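Local coordinates for PUM-HD domain-containing protein (Caenorhabditis elegans, PDB 7CGF) that binds RNA through a curved array of Pumilio repeats and probably recognises the 3' untranslated regions of messenger RNAs, at residues I50-E53 with L54-K58; F67-V70 with V71-A74; F82-Y85 with V86-F90; Y118-R121 with V122-A126. The protein carries 2 engineered substitutions. All coordinates share one frame; numbering follows the deposited sequence.

Interaction 1: residues I50-E53 with L54-K58. With nucleotides of chain B.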
loop_
_atom_site.group_PDB
_atom_site.type_symbol
_atom_site.label_atom_id
_atom_site.label_comp_id
_atom_site.label_asym_id
_atom_site.label_seq_id
_atom_site.Cartn_x
_atom_site.Cartn_y
_atom_site.Cartn_z
ATOM N N ILE A 50 0.788 31.865 0.152
ATOM C CA ILE A 50 2.030 31.467 0.815
ATOM C C ILE A 50 2.714 30.358 0.030
ATOM O O ILE A 50 3.933 30.383 -0.191
ATOM C CB ILE A 50 1.757 31.027 2.259
ATOM C CG1 ILE A 50 1.277 32.219 3.100
ATOM C CG2 ILE A 50 3.020 30.400 2.857
ATOM C CD1 ILE A 50 0.715 31.793 4.445
ATOM N N GLN A 51 1.943 29.352 -0.376
ATOM C CA GLN A 51 2.543 28.236 -1.100
ATOM C C GLN A 51 3.196 28.702 -2.392
ATOM O O GLN A 51 4.295 28.251 -2.738
ATOM C CB GLN A 51 1.493 27.182 -1.412
ATOM C CG GLN A 51 0.986 26.442 -0.196
ATOM C CD GLN A 51 -0.190 25.584 -0.553
ATOM O OE1 GLN A 51 -0.069 24.689 -1.383
ATOM N NE2 GLN A 51 -1.358 25.874 0.032
ATOM N N GLN A 52 2.526 29.579 -3.131
ATOM C CA GLN A 52 3.072 29.977 -4.421
ATOM C C GLN A 52 4.339 30.796 -4.243
ATOM O O GLN A 52 5.307 30.609 -4.992
ATOM C CB GLN A 52 2.037 30.747 -5.235
ATOM C CG GLN A 52 2.453 30.943 -6.710
ATOM C CD GLN A 52 3.138 29.707 -7.336
ATOM O OE1 GLN A 52 4.301 29.768 -7.763
ATOM N NE2 GLN A 52 2.406 28.591 -7.409
ATOM N N GLU A 53 4.361 31.695 -3.247
ATOM C CA GLU A 53 5.576 32.458 -2.969
ATOM C C GLU A 53 6.712 31.548 -2.530
ATOM O O GLU A 53 7.859 31.733 -2.948
ATOM C CB GLU A 53 5.313 33.518 -1.899
ATOM C CG GLU A 53 4.422 34.633 -2.364
ATOM C CD GLU A 53 5.025 35.379 -3.535
ATOM O OE1 GLU A 53 6.199 35.794 -3.425
ATOM O OE2 GLU A 53 4.331 35.524 -4.565
ATOM N N LEU A 54 6.420 30.565 -1.678
ATOM C CA LEU A 54 7.468 29.655 -1.227
ATOM C C LEU A 54 8.016 28.827 -2.375
ATOM O O LEU A 54 9.184 28.415 -2.344
ATOM C CB LEU A 54 6.939 28.729 -0.134
ATOM C CG LEU A 54 6.739 29.409 1.217
ATOM C CD1 LEU A 54 6.096 28.422 2.172
ATOM C CD2 LEU A 54 8.085 29.864 1.750
ATOM N N ALA A 55 7.188 28.556 -3.385
ATOM C CA ALA A 55 7.640 27.743 -4.507
ATOM C C ALA A 55 8.401 28.564 -5.532
ATOM O O ALA A 55 9.322 28.047 -6.174
ATOM C CB ALA A 55 6.449 27.065 -5.184
ATOM N N SER A 56 8.038 29.834 -5.694
ATOM C CA SER A 56 8.553 30.663 -6.774
ATOM C C SER A 56 9.626 31.651 -6.336
ATOM O O SER A 56 10.357 32.165 -7.196
ATOM C CB SER A 56 7.405 31.439 -7.435
ATOM O OG SER A 56 7.015 32.560 -6.658
ATOM N N SER A 57 9.741 31.932 -5.040
ATOM C CA SER A 57 10.691 32.937 -4.582
ATOM C C SER A 57 12.132 32.459 -4.733
ATOM O O SER A 57 12.466 31.313 -4.422
ATOM C CB SER A 57 10.429 33.302 -3.123
ATOM O OG SER A 57 11.456 34.147 -2.624
ATOM N N LYS A 58 12.988 33.362 -5.208
ATOM C CA LYS A 58 14.426 33.149 -5.274
ATOM C C LYS A 58 15.153 33.742 -4.076
ATOM O O LYS A 58 16.392 33.771 -4.059
ATOM C CB LYS A 58 14.987 33.756 -6.561
ATOM C CG LYS A 58 14.740 32.952 -7.831
ATOM C CD LYS A 58 15.089 33.805 -9.056
ATOM C CE LYS A 58 15.514 32.961 -10.257
ATOM N NZ LYS A 58 16.952 32.561 -10.166
ATOM P P A B 8 -9.985 17.600 -1.183
ATOM O OP1 A B 8 -11.471 17.552 -1.265
ATOM O OP2 A B 8 -9.068 17.182 -2.288
ATOM O "O5'" A B 8 -9.586 19.104 -0.887
ATOM C "C5'" A B 8 -10.279 19.871 0.082
ATOM C "C4'" A B 8 -10.127 21.338 -0.213
ATOM O "O4'" A B 8 -8.716 21.703 -0.129
ATOM C "C3'" A B 8 -10.592 21.762 -1.608
ATOM O "O3'" A B 8 -11.143 23.075 -1.519
ATOM C "C2'" A B 8 -9.282 21.830 -2.383
ATOM O "O2'" A B 8 -9.321 22.646 -3.539
ATOM C "C1'" A B 8 -8.349 22.384 -1.308
ATOM N N9 A B 8 -6.917 22.180 -1.555
ATOM C C8 A B 8 -6.312 21.058 -2.042
ATOM N N7 A B 8 -5.007 21.182 -2.176
ATOM C C5 A B 8 -4.744 22.479 -1.717
ATOM C C6 A B 8 -3.570 23.232 -1.590
ATOM N N6 A B 8 -2.342 22.802 -1.900
ATOM N N1 A B 8 -3.684 24.492 -1.108
ATOM C C2 A B 8 -4.888 24.970 -0.782
ATOM N N3 A B 8 -6.053 24.348 -0.857
ATOM C C4 A B 8 -5.919 23.099 -1.335
#

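Interaction 2: residues F67-V70 with V71-A74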
loop_
_atom_site.group_PDB
_atom_site.type_symbol
_atom_site.label_atom_id
_atom_site.label_comp_id
_atom_site.label_asym_id
_atom_site.label_seq_id
_atom_site.Cartn_x
_atom_site.Cartn_y
_atom_site.Cartn_z
ATOM N N PHE A 67 9.203 31.614 8.701
ATOM C CA PHE A 67 9.439 30.318 9.333
ATOM C C PHE A 67 9.251 30.383 10.843
ATOM O O PHE A 67 8.723 29.441 11.436
ATOM C CB PHE A 67 10.823 29.781 8.983
ATOM C CG PHE A 67 11.085 28.409 9.544
ATOM C CD1 PHE A 67 10.429 27.292 9.026
ATOM C CD2 PHE A 67 11.980 28.229 10.588
ATOM C CE1 PHE A 67 10.658 26.032 9.543
ATOM C CE2 PHE A 67 12.214 26.964 11.105
ATOM C CZ PHE A 67 11.551 25.866 10.581
ATOM N N ASP A 68 9.658 31.480 11.493
ATOM C CA ASP A 68 9.457 31.570 12.936
ATOM C C ASP A 68 7.982 31.475 13.299
ATOM O O ASP A 68 7.632 30.881 14.323
ATOM C CB ASP A 68 10.048 32.867 13.494
ATOM C CG ASP A 68 11.534 32.762 13.757
ATOM O OD1 ASP A 68 12.109 31.678 13.536
ATOM O OD2 ASP A 68 12.131 33.771 14.192
ATOM N N GLU A 69 7.102 32.077 12.487
ATOM C CA GLU A 69 5.675 32.001 12.782
ATOM C C GLU A 69 5.100 30.622 12.450
ATOM O O GLU A 69 4.182 30.167 13.142
ATOM C CB GLU A 69 4.907 33.099 12.037
ATOM C CG GLU A 69 5.081 34.525 12.603
ATOM C CD GLU A 69 4.324 34.782 13.898
ATOM O OE1 GLU A 69 3.465 33.959 14.289
ATOM O OE2 GLU A 69 4.584 35.834 14.534
ATOM N N VAL A 70 5.613 29.948 11.412
ATOM C CA VAL A 70 5.216 28.553 11.177
ATOM C C VAL A 70 5.570 27.693 12.385
ATOM O O VAL A 70 4.754 26.895 12.869
ATOM C CB VAL A 70 5.867 28.003 9.894
ATOM C CG1 VAL A 70 5.658 26.488 9.794
ATOM C CG2 VAL A 70 5.300 28.694 8.662
ATOM N N VAL A 71 6.804 27.825 12.876
ATOM C CA VAL A 71 7.224 27.073 14.057
ATOM C C VAL A 71 6.356 27.419 15.262
ATOM O O VAL A 71 5.881 26.533 15.983
ATOM C CB VAL A 71 8.709 27.332 14.361
ATOM C CG1 VAL A 71 9.059 26.788 15.750
ATOM C CG2 VAL A 71 9.568 26.676 13.312
ATOM N N SER A 72 6.165 28.718 15.525
ATOM C CA SER A 72 5.434 29.105 16.719
ATOM C C SER A 72 3.978 28.668 16.662
ATOM O O SER A 72 3.375 28.439 17.714
ATOM C CB SER A 72 5.542 30.620 16.944
ATOM O OG SER A 72 4.608 31.320 16.152
ATOM N N ASN A 73 3.423 28.475 15.462
ATOM C CA ASN A 73 2.034 28.071 15.307
ATOM C C ASN A 73 1.895 26.654 14.763
ATOM O O ASN A 73 0.824 26.300 14.257
ATOM C CB ASN A 73 1.301 29.051 14.389
ATOM C CG ASN A 73 1.180 30.448 15.006
ATOM O OD1 ASN A 73 0.320 30.692 15.863
ATOM N ND2 ASN A 73 2.050 31.365 14.577
ATOM N N ALA A 74 2.955 25.842 14.850
ATOM C CA ALA A 74 2.948 24.545 14.166
ATOM C C ALA A 74 1.776 23.671 14.605
ATOM O O ALA A 74 1.135 23.022 13.767
ATOM C CB ALA A 74 4.263 23.808 14.402
#

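Interaction 3: residues F82-Y85 with V86-F90. With nucleotides of chain B.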
loop_
_atom_site.group_PDB
_atom_site.type_symbol
_atom_site.label_atom_id
_atom_site.label_comp_id
_atom_site.label_asym_id
_atom_site.label_seq_id
_atom_site.Cartn_x
_atom_site.Cartn_y
_atom_site.Cartn_z
ATOM N N PHE A 82 -6.102 23.883 5.272
ATOM C CA PHE A 82 -5.247 24.689 4.402
ATOM C C PHE A 82 -3.852 24.909 4.956
ATOM O O PHE A 82 -2.900 25.014 4.172
ATOM C CB PHE A 82 -5.905 26.058 4.138
ATOM C CG PHE A 82 -7.289 25.938 3.571
ATOM C CD1 PHE A 82 -7.525 25.124 2.466
ATOM C CD2 PHE A 82 -8.362 26.585 4.178
ATOM C CE1 PHE A 82 -8.791 24.977 1.943
ATOM C CE2 PHE A 82 -9.635 26.460 3.661
ATOM C CZ PHE A 82 -9.868 25.655 2.558
ATOM N N GLY A 83 -3.699 24.945 6.285
ATOM C CA GLY A 83 -2.405 25.201 6.882
ATOM C C GLY A 83 -1.428 24.052 6.742
ATOM O O GLY A 83 -0.210 24.278 6.776
ATOM N N ASN A 84 -1.924 22.828 6.567
ATOM C CA ASN A 84 -0.990 21.717 6.524
ATOM C C ASN A 84 -0.062 21.834 5.320
ATOM O O ASN A 84 1.097 21.416 5.401
ATOM C CB ASN A 84 -1.745 20.372 6.548
ATOM C CG ASN A 84 -2.346 19.990 5.202
ATOM O OD1 ASN A 84 -1.703 19.323 4.384
ATOM N ND2 ASN A 84 -3.596 20.369 4.992
ATOM N N TYR A 85 -0.533 22.432 4.220
ATOM C CA TYR A 85 0.323 22.586 3.039
ATOM C C TYR A 85 1.464 23.551 3.299
ATOM O O TYR A 85 2.563 23.375 2.753
ATOM C CB TYR A 85 -0.487 23.081 1.843
ATOM C CG TYR A 85 -1.618 22.183 1.482
ATOM C CD1 TYR A 85 -1.401 20.991 0.807
ATOM C CD2 TYR A 85 -2.917 22.515 1.848
ATOM C CE1 TYR A 85 -2.474 20.155 0.483
ATOM C CE2 TYR A 85 -3.962 21.705 1.543
ATOM C CZ TYR A 85 -3.749 20.527 0.874
ATOM O OH TYR A 85 -4.828 19.742 0.577
ATOM N N VAL A 86 1.204 24.608 4.082
ATOM C CA VAL A 86 2.256 25.565 4.428
ATOM C C VAL A 86 3.352 24.884 5.229
ATOM O O VAL A 86 4.546 25.068 4.956
ATOM C CB VAL A 86 1.656 26.760 5.188
ATOM C CG1 VAL A 86 2.762 27.701 5.721
ATOM C CG2 VAL A 86 0.712 27.520 4.291
ATOM N N VAL A 87 2.973 24.064 6.215
ATOM C CA VAL A 87 3.974 23.322 6.970
ATOM C C VAL A 87 4.760 22.394 6.052
ATOM O O VAL A 87 5.993 22.301 6.150
ATOM C CB VAL A 87 3.331 22.549 8.135
ATOM C CG1 VAL A 87 4.437 21.825 8.942
ATOM C CG2 VAL A 87 2.512 23.512 9.025
ATOM N N GLN A 88 4.071 21.708 5.137
ATOM C CA GLN A 88 4.756 20.764 4.262
ATOM C C GLN A 88 5.810 21.441 3.396
ATOM O O GLN A 88 6.802 20.800 3.030
ATOM C CB GLN A 88 3.755 20.051 3.374
ATOM C CG GLN A 88 2.978 19.019 4.107
ATOM C CD GLN A 88 2.110 18.221 3.166
ATOM O OE1 GLN A 88 2.605 17.568 2.243
ATOM N NE2 GLN A 88 0.795 18.291 3.374
ATOM N N LYS A 89 5.602 22.708 3.028
ATOM C CA LYS A 89 6.588 23.392 2.197
ATOM C C LYS A 89 7.963 23.407 2.847
ATOM O O LYS A 89 8.980 23.405 2.142
ATOM C CB LYS A 89 6.153 24.835 1.916
ATOM C CG LYS A 89 5.044 24.986 0.881
ATOM C CD LYS A 89 5.473 24.384 -0.442
ATOM C CE LYS A 89 4.561 24.801 -1.588
ATOM N NZ LYS A 89 4.957 24.093 -2.859
ATOM N N PHE A 90 8.025 23.448 4.172
ATOM C CA PHE A 90 9.313 23.523 4.847
ATOM C C PHE A 90 9.931 22.156 5.127
ATOM O O PHE A 90 10.985 22.089 5.775
ATOM C CB PHE A 90 9.180 24.341 6.126
ATOM C CG PHE A 90 9.044 25.807 5.854
ATOM C CD1 PHE A 90 10.153 26.546 5.471
ATOM C CD2 PHE A 90 7.816 26.422 5.909
ATOM C CE1 PHE A 90 10.033 27.905 5.191
ATOM C CE2 PHE A 90 7.683 27.771 5.625
ATOM C CZ PHE A 90 8.798 28.518 5.273
ATOM P P U B 7 -9.220 11.456 0.658
ATOM O OP1 U B 7 -10.669 11.731 0.414
ATOM O OP2 U B 7 -8.347 10.950 -0.429
ATOM O "O5'" U B 7 -8.515 12.775 1.169
ATOM C "C5'" U B 7 -8.311 13.852 0.286
ATOM C "C4'" U B 7 -8.104 15.104 1.071
ATOM O "O4'" U B 7 -6.790 15.104 1.657
ATOM C "C3'" U B 7 -8.161 16.394 0.274
ATOM O "O3'" U B 7 -9.511 16.810 0.126
ATOM C "C2'" U B 7 -7.321 17.374 1.111
ATOM O "O2'" U B 7 -8.168 18.111 1.989
ATOM C "C1'" U B 7 -6.413 16.435 1.936
ATOM N N1 U B 7 -4.946 16.570 1.731
ATOM C C2 U B 7 -4.287 17.450 2.556
ATOM O O2 U B 7 -4.892 18.139 3.353
ATOM N N3 U B 7 -2.921 17.534 2.387
ATOM C C4 U B 7 -2.180 16.807 1.481
ATOM O O4 U B 7 -0.955 16.956 1.426
ATOM C C5 U B 7 -2.933 15.893 0.680
ATOM C C6 U B 7 -4.259 15.801 0.825
ATOM P P A B 8 -9.985 17.600 -1.183
ATOM O OP1 A B 8 -11.471 17.552 -1.265
ATOM O OP2 A B 8 -9.068 17.182 -2.288
ATOM O "O5'" A B 8 -9.586 19.104 -0.887
ATOM C "C5'" A B 8 -10.279 19.871 0.082
ATOM C "C4'" A B 8 -10.127 21.338 -0.213
ATOM O "O4'" A B 8 -8.716 21.703 -0.129
ATOM C "C3'" A B 8 -10.592 21.762 -1.608
ATOM O "O3'" A B 8 -11.143 23.075 -1.519
ATOM C "C2'" A B 8 -9.282 21.830 -2.383
ATOM O "O2'" A B 8 -9.321 22.646 -3.539
ATOM C "C1'" A B 8 -8.349 22.384 -1.308
ATOM N N9 A B 8 -6.917 22.180 -1.555
ATOM C C8 A B 8 -6.312 21.058 -2.042
ATOM N N7 A B 8 -5.007 21.182 -2.176
ATOM C C5 A B 8 -4.744 22.479 -1.717
ATOM C C6 A B 8 -3.570 23.232 -1.590
ATOM N N6 A B 8 -2.342 22.802 -1.900
ATOM N N1 A B 8 -3.684 24.492 -1.108
ATOM C C2 A B 8 -4.888 24.970 -0.782
ATOM N N3 A B 8 -6.053 24.348 -0.857
ATOM C C4 A B 8 -5.919 23.099 -1.335
#

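Interaction 4: residues Y118-R121 with V122-A126. With nucleotides of chain B.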
loop_
_atom_site.group_PDB
_atom_site.type_symbol
_atom_site.label_atom_id
_atom_site.label_comp_id
_atom_site.label_asym_id
_atom_site.label_seq_id
_atom_site.Cartn_x
_atom_site.Cartn_y
_atom_site.Cartn_z
ATOM N N TYR A 118 -5.231 15.600 8.298
ATOM C CA TYR A 118 -4.315 16.546 7.661
ATOM C C TYR A 118 -2.893 16.433 8.212
ATOM O O TYR A 118 -1.932 16.420 7.439
ATOM C CB TYR A 118 -4.836 17.979 7.832
ATOM C CG TYR A 118 -6.241 18.181 7.312
ATOM C CD1 TYR A 118 -6.586 17.839 6.007
ATOM C CD2 TYR A 118 -7.222 18.735 8.129
ATOM C CE1 TYR A 118 -7.888 18.021 5.535
ATOM C CE2 TYR A 118 -8.524 18.907 7.663
ATOM C CZ TYR A 118 -8.845 18.568 6.372
ATOM O OH TYR A 118 -10.140 18.750 5.901
ATOM N N ALA A 119 -2.742 16.301 9.529
ATOM C CA ALA A 119 -1.405 16.239 10.119
ATOM C C ALA A 119 -0.635 14.999 9.673
ATOM O O ALA A 119 0.596 15.045 9.548
ATOM C CB ALA A 119 -1.508 16.282 11.645
ATOM N N CYS A 120 -1.326 13.890 9.398
ATOM C CA CYS A 120 -0.592 12.715 8.944
ATOM C C CYS A 120 0.057 12.942 7.578
ATOM O O CYS A 120 1.035 12.263 7.248
ATOM C CB CYS A 120 -1.514 11.482 8.916
ATOM S SG CYS A 120 -2.519 11.305 7.442
ATOM N N ARG A 121 -0.467 13.873 6.777
ATOM C CA ARG A 121 0.172 14.206 5.505
ATOM C C ARG A 121 1.461 14.981 5.730
ATOM O O ARG A 121 2.416 14.833 4.953
ATOM C CB ARG A 121 -0.780 15.019 4.620
ATOM C CG ARG A 121 -2.214 14.454 4.510
ATOM C CD ARG A 121 -2.225 12.977 4.084
ATOM N NE ARG A 121 -1.881 12.766 2.676
ATOM C CZ ARG A 121 -2.770 12.683 1.685
ATOM N NH1 ARG A 121 -2.360 12.464 0.446
ATOM N NH2 ARG A 121 -4.065 12.804 1.930
ATOM N N VAL A 122 1.495 15.823 6.766
ATOM C CA VAL A 122 2.745 16.478 7.161
ATOM C C VAL A 122 3.787 15.441 7.561
ATOM O O VAL A 122 4.957 15.526 7.165
ATOM C CB VAL A 122 2.496 17.475 8.306
ATOM C CG1 VAL A 122 3.827 18.112 8.738
ATOM C CG2 VAL A 122 1.495 18.553 7.862
ATOM N N LEU A 123 3.387 14.453 8.368
ATOM C CA LEU A 123 4.344 13.428 8.787
ATOM C C LEU A 123 4.837 12.605 7.606
ATOM O O LEU A 123 6.022 12.237 7.549
ATOM C CB LEU A 123 3.726 12.505 9.837
ATOM C CG LEU A 123 3.296 13.111 11.163
ATOM C CD1 LEU A 123 2.885 11.975 12.111
ATOM C CD2 LEU A 123 4.419 13.985 11.753
ATOM N N GLN A 124 3.946 12.278 6.665
ATOM C CA GLN A 124 4.377 11.506 5.503
ATOM C C GLN A 124 5.335 12.309 4.644
ATOM O O GLN A 124 6.321 11.765 4.136
ATOM C CB GLN A 124 3.174 11.060 4.675
ATOM C CG GLN A 124 2.380 9.972 5.353
ATOM C CD GLN A 124 1.078 9.714 4.627
ATOM O OE1 GLN A 124 1.058 9.090 3.562
ATOM N NE2 GLN A 124 -0.017 10.224 5.186
ATOM N N LYS A 125 5.056 13.604 4.460
ATOM C CA LYS A 125 5.977 14.458 3.715
ATOM C C LYS A 125 7.347 14.485 4.383
ATOM O O LYS A 125 8.374 14.352 3.710
ATOM C CB LYS A 125 5.395 15.875 3.597
ATOM C CG LYS A 125 6.312 16.918 2.922
ATOM C CD LYS A 125 6.749 16.485 1.535
ATOM C CE LYS A 125 5.571 16.219 0.617
ATOM N NZ LYS A 125 4.908 17.488 0.241
ATOM N N ALA A 126 7.378 14.647 5.709
ATOM C CA ALA A 126 8.650 14.658 6.432
ATOM C C ALA A 126 9.417 13.355 6.214
ATOM O O ALA A 126 10.601 13.365 5.849
ATOM C CB ALA A 126 8.395 14.917 7.919
ATOM P P A B 6 -9.374 5.146 2.099
ATOM O OP1 A B 6 -10.322 5.324 3.221
ATOM O OP2 A B 6 -9.774 5.328 0.686
ATOM O "O5'" A B 6 -8.148 6.137 2.352
ATOM C "C5'" A B 6 -8.147 7.434 1.772
ATOM C "C4'" A B 6 -8.081 8.520 2.820
ATOM O "O4'" A B 6 -6.946 8.303 3.687
ATOM C "C3'" A B 6 -7.884 9.919 2.265
ATOM O "O3'" A B 6 -9.126 10.494 1.920
ATOM C "C2'" A B 6 -7.167 10.664 3.392
ATOM O "O2'" A B 6 -8.110 11.183 4.324
ATOM C "C1'" A B 6 -6.372 9.540 4.065
ATOM N N9 A B 6 -4.938 9.510 3.692
ATOM C C8 A B 6 -3.882 9.649 4.571
ATOM N N7 A B 6 -2.694 9.576 3.986
ATOM C C5 A B 6 -3.002 9.380 2.639
ATOM C C6 A B 6 -2.198 9.226 1.488
ATOM N N6 A B 6 -0.860 9.229 1.519
ATOM N N1 A B 6 -2.803 9.058 0.296
ATOM C C2 A B 6 -4.143 9.044 0.247
ATOM N N3 A B 6 -5.006 9.177 1.251
ATOM C C4 A B 6 -4.377 9.333 2.440
ATOM P P U B 7 -9.220 11.456 0.658
ATOM O OP1 U B 7 -10.669 11.731 0.414
ATOM O OP2 U B 7 -8.347 10.950 -0.429
ATOM O "O5'" U B 7 -8.515 12.775 1.169
ATOM C "C5'" U B 7 -8.311 13.852 0.286
ATOM C "C4'" U B 7 -8.104 15.104 1.071
ATOM O "O4'" U B 7 -6.790 15.104 1.657
ATOM C "C3'" U B 7 -8.161 16.394 0.274
ATOM O "O3'" U B 7 -9.511 16.810 0.126
ATOM C "C2'" U B 7 -7.321 17.374 1.111
ATOM O "O2'" U B 7 -8.168 18.111 1.989
ATOM C "C1'" U B 7 -6.413 16.435 1.936
ATOM N N1 U B 7 -4.946 16.570 1.731
ATOM C C2 U B 7 -4.287 17.450 2.556
ATOM O O2 U B 7 -4.892 18.139 3.353
ATOM N N3 U B 7 -2.921 17.534 2.387
ATOM C C4 U B 7 -2.180 16.807 1.481
ATOM O O4 U B 7 -0.955 16.956 1.426
ATOM C C5 U B 7 -2.933 15.893 0.680
ATOM C C6 U B 7 -4.259 15.801 0.825
#

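Interaction 1: residues I50-E53 with L54-K58
With OG in the position between the backbone N and the carbonyl carbon (chi1 78°), Ser56 turns its hydroxyl back on the preceding helical turn, where Ser56 OG gives a hydrogen bond to Gln52 O at 3.1 Å. The backbone Ser56 N reaches the same oxygen from the other face of its carbonyl plane, at 2.9 Å from Gln52 O, so two bonds from one residue grip this carbonyl near the end of the helix. The side chain of Gln52, bent at its second torsion, brings Gln52 OE1 to 3.5 Å from Ser56 CB, a van der Waals touch on the exposed flank. The last turn closes with Ser57 N bonded to Glu53 O at 2.8 Å; Ser57 then leaves helical geometry, and its OG is hydrogen-bonded to the backbone N of Asp59. On the buried flank Ile50 and Leu54 run side by side, pointing the same way, with Ile50 CG2 against Leu54 CD1 at 3.7 Å. Gln51 leaves the helix away from residues 54-58, and its extended chain carries the amide to the RNA. There it reads the Watson-Crick edge of A8 of chain B: Gln51 NE2 donates to A8 N1 at 2.9 Å, and A8 N6 donates to Gln51 OE1 at 3.0 Å, the latter almost straight at 175°. Ser47 OG is also bonded to Gln51 NE2, which helps fix the rotation of the amide. This base-reading helix of a Pumilio repeat, residues 44-56, packs through Ile50 on helices 37-41 and 83-89, while Leu54 meets Lys63 of helix 60-65.

Interaction 2: residues F67-V70 with V71-A74
Asn73 ND2 donates to Glu69 O at 2.8 Å, folding the amide back over the end of helix 67-72. The backbone Asn73 N bonds to the same carbonyl, 3.0 Å from Glu69 O, and Ser72 OG adds a longer bond of 3.3 Å to Glu69 O, so three donors converge on one oxygen at the point where the chain leaves helical geometry. The Glu69 carboxylate lies beside the Asn73 amide, the two planes only 18° apart, and Asn73 ND2 makes a weak second bond to Glu69 OE1 at 3.0 Å. Glu69 CG and Asn73 CG each stand anti to their own carbonyl carbon, and a bend at the second torsion of Glu69 (-75°) turns its carboxylate toward the amide. An alanine at Asn73 would take away both amide bonds and is likely to leave the Glu69 carboxylate freer to turn. On another flank of the helix the contact is apolar. Val71 CG2 sits over one face of the Phe67 ring, 3.7 Å from its centroid and 25° off the normal, a CH-pi contact displaced toward the rim. The backbone bond from Val71 N to Phe67 O, 2.9 Å long, ties the same two residues together. Farther out, His98 stacks on Phe67, and Asp68 forms a salt bridge with Arg101. The short helix thus lies between two others of the Pumilio array: Val71 and Ala74 pack on Ala105 of helix 99-106, while Glu69 and Val70 touch Leu37 and Asn73 touches Leu38 of helix 37-41.

Interaction 3: residues F82-Y85 with V86-F90
Asn84 and Gln88 stand one helical turn apart and point the same way, their amide planes nearly coplanar. Asn84 CG occupies the place between its backbone N and carbonyl carbon (chi1 78°), whereas Gln88 CG lies anti to its own carbonyl carbon and the chain runs on extended, so the shorter and the longer amide finish level with each other. Gln88 NE2 lies 2.9 Å from Asn84 OD1, a weak bond because its angle is only 123°. The same amide nitrogen makes a much straighter bond, 174°, to O4 of U7 of chain B, at 2.9 Å from Gln88 NE2. U7 N3 donates to Asn84 OD1 at 2.9 Å, and Asn84 ND2 adds a weak bond to U7 O2. This is the uracil-reading arrangement of a Pumilio repeat, an asparagine and a glutamine four residues apart on one helix meeting the Watson-Crick edge of the base, with the residue after the asparagine placed between successive bases. Here that residue is Tyr85. Its ring carries A8 of chain B over one face, where A8 N6 lies 3.3 Å above the plane and over its centre; Asn84 OD1 is above the opposite face. The ring's hydroxyl reaches between the two nucleotides, with Tyr85 OH 3.1 Å from both U7 C2 and A8 N7. Phe82 meets A8 obliquely, with Phe82 CD1 3.7 Å from A8 N3. In the second shell, the backbone O of Asp80 accepts a bond from Asn84 ND2, and Lys125 NZ donates to Gln88 OE1.

Interaction 4: residues Y118-R121 with V122-A126
Arg121 and Gln124 cross on the RNA-facing side, and the tight part of the contact lies here. The guanidinium is sandwiched between two bases of chain B: U7 C5 lies 3.3 Å above one face and A6 C5 3.4 Å above the other, both over its centre. Bends at the second and third torsions (-53° and -73°) fold the arginine into this slot. Gln124 extends to the Hoogsteen edge of A6, where Gln124 NE2 donates to A6 N7 at 3.0 Å and A6 N6 donates to Gln124 OE1 at 2.8 Å. The same Gln124 NE2 bonds to Cys120 O at 3.1 Å from above its carbonyl plane, opposite the backbone bond from Gln124 N, so the amide is also held on the protein side. A serine in place of Arg121 would probably leave the faces of U7 and A6 without the flat group now between them. The Lys125 side is looser and partly exposed: bends from its second torsion on carry NZ away from residues 118-121 to a salt bridge with Glu92. Helix 119-129 packs through Val122 on Asn84 and Val87 of helix 83-89, through Leu123 on helix 110-113, and through Cys120 and Gln124 on helix 155-165.

The four contacts follow one another along the chain within the N-terminal part of the PUM-HD, each a short helical stretch. Interactions 1, 3 and 4 lie on helices 44-56, 83-89 and 119-129, which sit in successive predicted Pumilio repeats and face the RNA; their centres step by about 12 Å and then 9 Å. A8 meets interactions 1 and 3, U7 interactions 3 and 4, and A6 interaction 4, so the RNA runs antiparallel to the protein chain. Interaction 2, on helix 67-72, lies about 13 Å from the RNA at its nearest atom and packs behind interaction 3, where Phe67 meets Phe90 and Val70 meets Phe90 and Val86.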